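Local coordinates for protein alanine racemase (Oenococcus oeni PSU-1, PDB 3HUR) that belongs to the alanine racemase family, whose chain joins an N-terminal TIM-barrel domain to a separate C-terminal domain rich in beta strands, at residues F119-M133 with Q156-T168. Residues are numbered along the deposited sequence; the frame is centred on the assembly and turned at random.
Sequences FEGTLKVSLAIDTGM and QLDLFSVYTHFAT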
loop_
_atom_site.group_PDB
_atom_site.type_symbol
_atom_site.label_atom_id
_atom_site.label_comp_id
_atom_site.label_asym_id
_atom_site.label_seq_id
_atom_site.Cartn_x
_atom_site.Cartn_y
_atom_site.Cartn_z
ATOM N N PHE A 119 -14.654 -45.278 23.144
ATOM C CA PHE A 119 -15.633 -44.183 23.270
ATOM C C PHE A 119 -17.068 -44.663 23.116
ATOM O O PHE A 119 -17.312 -45.721 22.541
ATOM C CB PHE A 119 -15.370 -43.085 22.226
ATOM C CG PHE A 119 -15.388 -43.570 20.798
ATOM C CD1 PHE A 119 -16.561 -43.623 20.079
ATOM C CD2 PHE A 119 -14.225 -43.945 20.163
ATOM C CE1 PHE A 119 -16.574 -44.066 18.762
ATOM C CE2 PHE A 119 -14.236 -44.393 18.834
ATOM C CZ PHE A 119 -15.405 -44.433 18.141
ATOM N N GLU A 120 -18.013 -43.851 23.584
ATOM C CA GLU A 120 -19.452 -44.110 23.391
ATOM C C GLU A 120 -20.043 -43.432 22.137
ATOM O O GLU A 120 -19.593 -42.372 21.723
ATOM C CB GLU A 120 -20.238 -43.659 24.633
ATOM C CG GLU A 120 -19.551 -44.049 25.940
ATOM C CD GLU A 120 -20.501 -44.253 27.107
ATOM O OE1 GLU A 120 -21.157 -43.275 27.491
ATOM O OE2 GLU A 120 -20.580 -45.390 27.641
ATOM N N GLY A 121 -21.063 -44.050 21.559
ATOM C CA GLY A 121 -21.822 -43.463 20.466
ATOM C C GLY A 121 -21.217 -43.758 19.115
ATOM O O GLY A 121 -20.286 -44.557 18.994
ATOM N N THR A 122 -21.739 -43.110 18.083
ATOM C CA THR A 122 -21.242 -43.336 16.740
ATOM C C THR A 122 -20.348 -42.134 16.307
ATOM O O THR A 122 -20.773 -40.981 16.359
ATOM C CB THR A 122 -22.386 -43.660 15.732
ATOM O OG1 THR A 122 -22.402 -42.703 14.674
ATOM C CG2 THR A 122 -23.783 -43.719 16.408
ATOM N N LEU A 123 -19.094 -42.444 15.958
ATOM C CA LEU A 123 -18.133 -41.510 15.380
ATOM C C LEU A 123 -18.163 -41.661 13.879
ATOM O O LEU A 123 -17.892 -42.755 13.359
ATOM C CB LEU A 123 -16.713 -41.807 15.873
ATOM C CG LEU A 123 -15.601 -40.875 15.364
ATOM C CD1 LEU A 123 -15.802 -39.428 15.870
ATOM C CD2 LEU A 123 -14.215 -41.380 15.751
ATOM N N LYS A 124 -18.477 -40.565 13.182
ATOM C CA LYS A 124 -18.533 -40.574 11.717
ATOM C C LYS A 124 -17.181 -40.095 11.173
ATOM O O LYS A 124 -16.683 -39.039 11.590
ATOM C CB LYS A 124 -19.624 -39.658 11.213
ATOM C CG LYS A 124 -20.961 -39.889 11.869
ATOM C CD LYS A 124 -22.026 -39.032 11.226
ATOM C CE LYS A 124 -23.400 -39.472 11.570
ATOM N NZ LYS A 124 -24.273 -39.005 10.460
ATOM N N VAL A 125 -16.612 -40.883 10.253
ATOM C CA VAL A 125 -15.239 -40.742 9.832
ATOM C C VAL A 125 -15.176 -40.752 8.330
ATOM O O VAL A 125 -16.061 -41.298 7.696
ATOM C CB VAL A 125 -14.347 -41.871 10.395
ATOM C CG1 VAL A 125 -14.281 -41.793 11.931
ATOM C CG2 VAL A 125 -14.825 -43.239 9.914
ATOM N N SER A 126 -14.152 -40.124 7.773
ATOM C CA SER A 126 -13.947 -40.066 6.345
ATOM C C SER A 126 -12.555 -40.518 6.056
ATOM O O SER A 126 -11.620 -40.142 6.729
ATOM C CB SER A 126 -14.074 -38.641 5.790
ATOM O OG SER A 126 -15.424 -38.292 5.623
ATOM N N LEU A 127 -12.409 -41.263 4.988
ATOM C CA LEU A 127 -11.157 -41.874 4.683
ATOM C C LEU A 127 -10.612 -41.150 3.476
ATOM O O LEU A 127 -11.239 -41.097 2.413
ATOM C CB LEU A 127 -11.431 -43.330 4.385
ATOM C CG LEU A 127 -10.269 -44.284 4.311
ATOM C CD1 LEU A 127 -9.625 -44.430 5.667
ATOM C CD2 LEU A 127 -10.900 -45.590 3.848
ATOM N N ALA A 128 -9.452 -40.547 3.661
ATOM C CA ALA A 128 -8.903 -39.658 2.667
ATOM C C ALA A 128 -7.885 -40.433 1.882
ATOM O O ALA A 128 -6.989 -41.033 2.459
ATOM C CB ALA A 128 -8.253 -38.457 3.336
ATOM N N ILE A 129 -8.023 -40.412 0.569
ATOM C CA ILE A 129 -7.082 -41.071 -0.281
ATOM C C ILE A 129 -6.053 -40.098 -0.831
ATOM O O ILE A 129 -6.345 -39.287 -1.682
ATOM C CB ILE A 129 -7.800 -41.784 -1.464
ATOM C CG1 ILE A 129 -8.947 -42.680 -0.952
ATOM C CG2 ILE A 129 -6.795 -42.563 -2.274
ATOM C CD1 ILE A 129 -8.580 -43.544 0.199
ATOM N N ASP A 130 -4.833 -40.205 -0.346
ATOM C CA ASP A 130 -3.729 -39.435 -0.897
ATOM C C ASP A 130 -3.409 -39.925 -2.292
ATOM O O ASP A 130 -2.642 -40.864 -2.463
ATOM C CB ASP A 130 -2.483 -39.563 -0.007
ATOM C CG ASP A 130 -1.274 -38.724 -0.512
ATOM O OD1 ASP A 130 -1.391 -37.949 -1.497
ATOM O OD2 ASP A 130 -0.181 -38.847 0.093
ATOM N N THR A 131 -3.992 -39.289 -3.295
ATOM C CA THR A 131 -3.615 -39.571 -4.663
ATOM C C THR A 131 -2.570 -38.574 -5.132
ATOM O O THR A 131 -2.440 -38.329 -6.329
ATOM C CB THR A 131 -4.802 -39.498 -5.615
ATOM O OG1 THR A 131 -5.216 -38.138 -5.766
ATOM C CG2 THR A 131 -5.946 -40.326 -5.115
ATOM N N GLY A 132 -1.822 -37.979 -4.213
ATOM C CA GLY A 132 -0.672 -37.195 -4.639
ATOM C C GLY A 132 -0.282 -35.960 -3.866
ATOM O O GLY A 132 0.721 -35.961 -3.142
ATOM N N MET A 133 -1.032 -34.886 -4.048
ATOM C CA MET A 133 -0.513 -33.547 -3.697
ATOM C C MET A 133 -0.811 -33.136 -2.223
ATOM O O MET A 133 -1.242 -32.009 -1.939
ATOM C CB MET A 133 -1.111 -32.526 -4.684
ATOM C CG MET A 133 -0.303 -31.251 -4.831
ATOM S SD MET A 133 1.133 -31.463 -5.893
ATOM C CE MET A 133 0.675 -30.320 -7.227
ATOM N N GLN A 156 -19.307 -48.794 15.955
ATOM C CA GLN A 156 -19.343 -47.399 16.391
ATOM C C GLN A 156 -18.698 -46.426 15.346
ATOM O O GLN A 156 -18.935 -45.233 15.425
ATOM C CB GLN A 156 -18.690 -47.236 17.780
ATOM C CG GLN A 156 -19.569 -47.715 18.924
ATOM C CD GLN A 156 -18.966 -47.482 20.297
ATOM O OE1 GLN A 156 -18.352 -48.382 20.883
ATOM N NE2 GLN A 156 -19.136 -46.268 20.823
ATOM N N LEU A 157 -17.883 -46.925 14.409
ATOM C CA LEU A 157 -17.359 -46.100 13.312
ATOM C C LEU A 157 -18.319 -46.120 12.142
ATOM O O LEU A 157 -18.721 -47.163 11.685
ATOM C CB LEU A 157 -15.980 -46.564 12.848
ATOM C CG LEU A 157 -14.898 -46.412 13.918
ATOM C CD1 LEU A 157 -13.573 -47.025 13.423
ATOM C CD2 LEU A 157 -14.733 -44.917 14.309
ATOM N N ASP A 158 -18.688 -44.957 11.654
ATOM C CA ASP A 158 -19.588 -44.883 10.546
ATOM C C ASP A 158 -18.841 -44.182 9.429
ATOM O O ASP A 158 -18.523 -43.024 9.542
ATOM C CB ASP A 158 -20.815 -44.116 10.967
ATOM C CG ASP A 158 -21.726 -43.849 9.844
ATOM O OD1 ASP A 158 -21.425 -44.323 8.740
ATOM O OD2 ASP A 158 -22.739 -43.149 10.063
ATOM N N LEU A 159 -18.537 -44.907 8.366
ATOM C CA LEU A 159 -17.802 -44.364 7.257
ATOM C C LEU A 159 -18.714 -43.440 6.454
ATOM O O LEU A 159 -19.697 -43.866 5.879
ATOM C CB LEU A 159 -17.306 -45.495 6.394
ATOM C CG LEU A 159 -16.341 -45.139 5.288
ATOM C CD1 LEU A 159 -15.154 -44.372 5.813
ATOM C CD2 LEU A 159 -15.905 -46.449 4.605
ATOM N N PHE A 160 -18.367 -42.155 6.445
ATOM C CA PHE A 160 -19.185 -41.130 5.858
ATOM C C PHE A 160 -18.798 -40.949 4.428
ATOM O O PHE A 160 -19.642 -40.655 3.594
ATOM C CB PHE A 160 -18.982 -39.799 6.621
ATOM C CG PHE A 160 -19.822 -38.688 6.104
ATOM C CD1 PHE A 160 -19.311 -37.773 5.199
ATOM C CD2 PHE A 160 -21.145 -38.579 6.476
ATOM C CE1 PHE A 160 -20.107 -36.759 4.692
ATOM C CE2 PHE A 160 -21.952 -37.559 5.975
ATOM C CZ PHE A 160 -21.424 -36.646 5.087
ATOM N N SER A 161 -17.510 -41.080 4.141
ATOM C CA SER A 161 -16.995 -40.849 2.786
ATOM C C SER A 161 -15.643 -41.496 2.638
ATOM O O SER A 161 -14.894 -41.597 3.616
ATOM C CB SER A 161 -16.836 -39.334 2.477
ATOM O OG SER A 161 -17.180 -39.004 1.124
ATOM N N VAL A 162 -15.333 -41.906 1.412
ATOM C CA VAL A 162 -13.985 -42.225 1.014
ATOM C C VAL A 162 -13.734 -41.261 -0.104
ATOM O O VAL A 162 -14.500 -41.241 -1.087
ATOM C CB VAL A 162 -13.834 -43.663 0.471
ATOM C CG1 VAL A 162 -12.390 -43.897 0.017
ATOM C CG2 VAL A 162 -14.264 -44.667 1.515
ATOM N N TYR A 163 -12.680 -40.455 0.030
ATOM C CA TYR A 163 -12.602 -39.235 -0.762
ATOM C C TYR A 163 -11.191 -38.817 -1.138
ATOM O O TYR A 163 -10.221 -39.197 -0.492
ATOM C CB TYR A 163 -13.293 -38.080 -0.003
ATOM C CG TYR A 163 -12.447 -37.472 1.077
ATOM C CD1 TYR A 163 -12.290 -38.110 2.278
ATOM C CD2 TYR A 163 -11.754 -36.288 0.868
ATOM C CE1 TYR A 163 -11.468 -37.611 3.258
ATOM C CE2 TYR A 163 -10.944 -35.749 1.864
ATOM C CZ TYR A 163 -10.819 -36.416 3.069
ATOM O OH TYR A 163 -10.011 -35.920 4.081
ATOM N N THR A 164 -11.120 -38.006 -2.199
ATOM C CA THR A 164 -9.881 -37.371 -2.651
ATOM C C THR A 164 -10.244 -36.094 -3.402
ATOM O O THR A 164 -11.413 -35.809 -3.627
ATOM C CB THR A 164 -9.143 -38.297 -3.662
ATOM O OG1 THR A 164 -7.774 -37.904 -3.814
ATOM C CG2 THR A 164 -9.829 -38.269 -5.043
ATOM N N HIS A 165 -9.257 -35.362 -3.883
ATOM C CA HIS A 165 -9.571 -34.329 -4.901
ATOM C C HIS A 165 -8.354 -34.103 -5.746
ATOM O O HIS A 165 -7.222 -34.385 -5.310
ATOM C CB HIS A 165 -9.892 -32.982 -4.248
ATOM C CG HIS A 165 -8.697 -32.375 -3.592
ATOM N ND1 HIS A 165 -8.024 -31.308 -4.136
ATOM C CD2 HIS A 165 -7.981 -32.777 -2.514
ATOM C CE1 HIS A 165 -6.967 -31.041 -3.383
ATOM N NE2 HIS A 165 -6.913 -31.928 -2.402
ATOM N N PHE A 166 -8.609 -33.488 -6.890
ATOM C CA PHE A 166 -7.635 -33.277 -7.928
ATOM C C PHE A 166 -7.093 -31.855 -7.851
ATOM O O PHE A 166 -7.830 -30.917 -7.979
ATOM C CB PHE A 166 -8.295 -33.560 -9.297
ATOM C CG PHE A 166 -8.770 -34.993 -9.427
ATOM C CD1 PHE A 166 -7.875 -36.015 -9.752
ATOM C CD2 PHE A 166 -10.076 -35.344 -9.149
ATOM C CE1 PHE A 166 -8.291 -37.358 -9.804
ATOM C CE2 PHE A 166 -10.492 -36.675 -9.229
ATOM C CZ PHE A 166 -9.591 -37.679 -9.565
ATOM N N ALA A 167 -5.788 -31.722 -7.654
ATOM C CA ALA A 167 -5.128 -30.438 -7.593
ATOM C C ALA A 167 -5.137 -29.649 -8.886
ATOM O O ALA A 167 -5.099 -28.423 -8.851
ATOM C CB ALA A 167 -3.718 -30.619 -7.147
ATOM N N THR A 168 -5.175 -30.292 -10.038
ATOM C CA THR A 168 -4.925 -29.533 -11.243
ATOM C C THR A 168 -6.138 -29.471 -12.156
ATOM O O THR A 168 -6.031 -29.161 -13.352
ATOM C CB THR A 168 -3.680 -30.064 -11.971
ATOM O OG1 THR A 168 -3.886 -31.432 -12.294
ATOM C CG2 THR A 168 -2.396 -29.903 -11.075
#
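The Phe119 ring takes Leu157 CD2 at its edge, near the ring plane, 3.9 Å from CZ. The Gln156 amide, turned 57° from that ring, spends one NE2 on two carbonyls: Gly121 O, 2.8 Å away, is met on a lone pair and in the amide plane, while Phe119 O receives a more tilted bond. A long, flexible glutamine suits this loop because it ties down two backbone oxygens. Ser126 OG lies at the edge of the Phe160 ring, and Ala128 CB, a small methyl, meets the Tyr163 ring obliquely, near CZ and OH; chi1 of 79° swings the ring there.

Parallel backbone bonds join strands 123-128 and 157-163, with an extra residue near Phe160 forming a beta bulge that shifts the register. Beyond them, Thr164 OG1 donates to Ile129 O (2.9 Å) and accepts from Thr131 OG1.

Leu123, Val125, Leu127, Leu157, Leu159 and Val162 make one face apolar, their branched side chains packing together, with Leu123 and Phe119 against helix 95-100. On the other face Tyr163 OH hydrogen-bonds Thr106 OG1 and the ring meets Trp85 edge-to-face. Helix 141-153 links the strands in a beta-alpha-beta unit of the barrel, between strands 103-107 and 201-202, while helix 174-191 packs on Ile129 and Thr164.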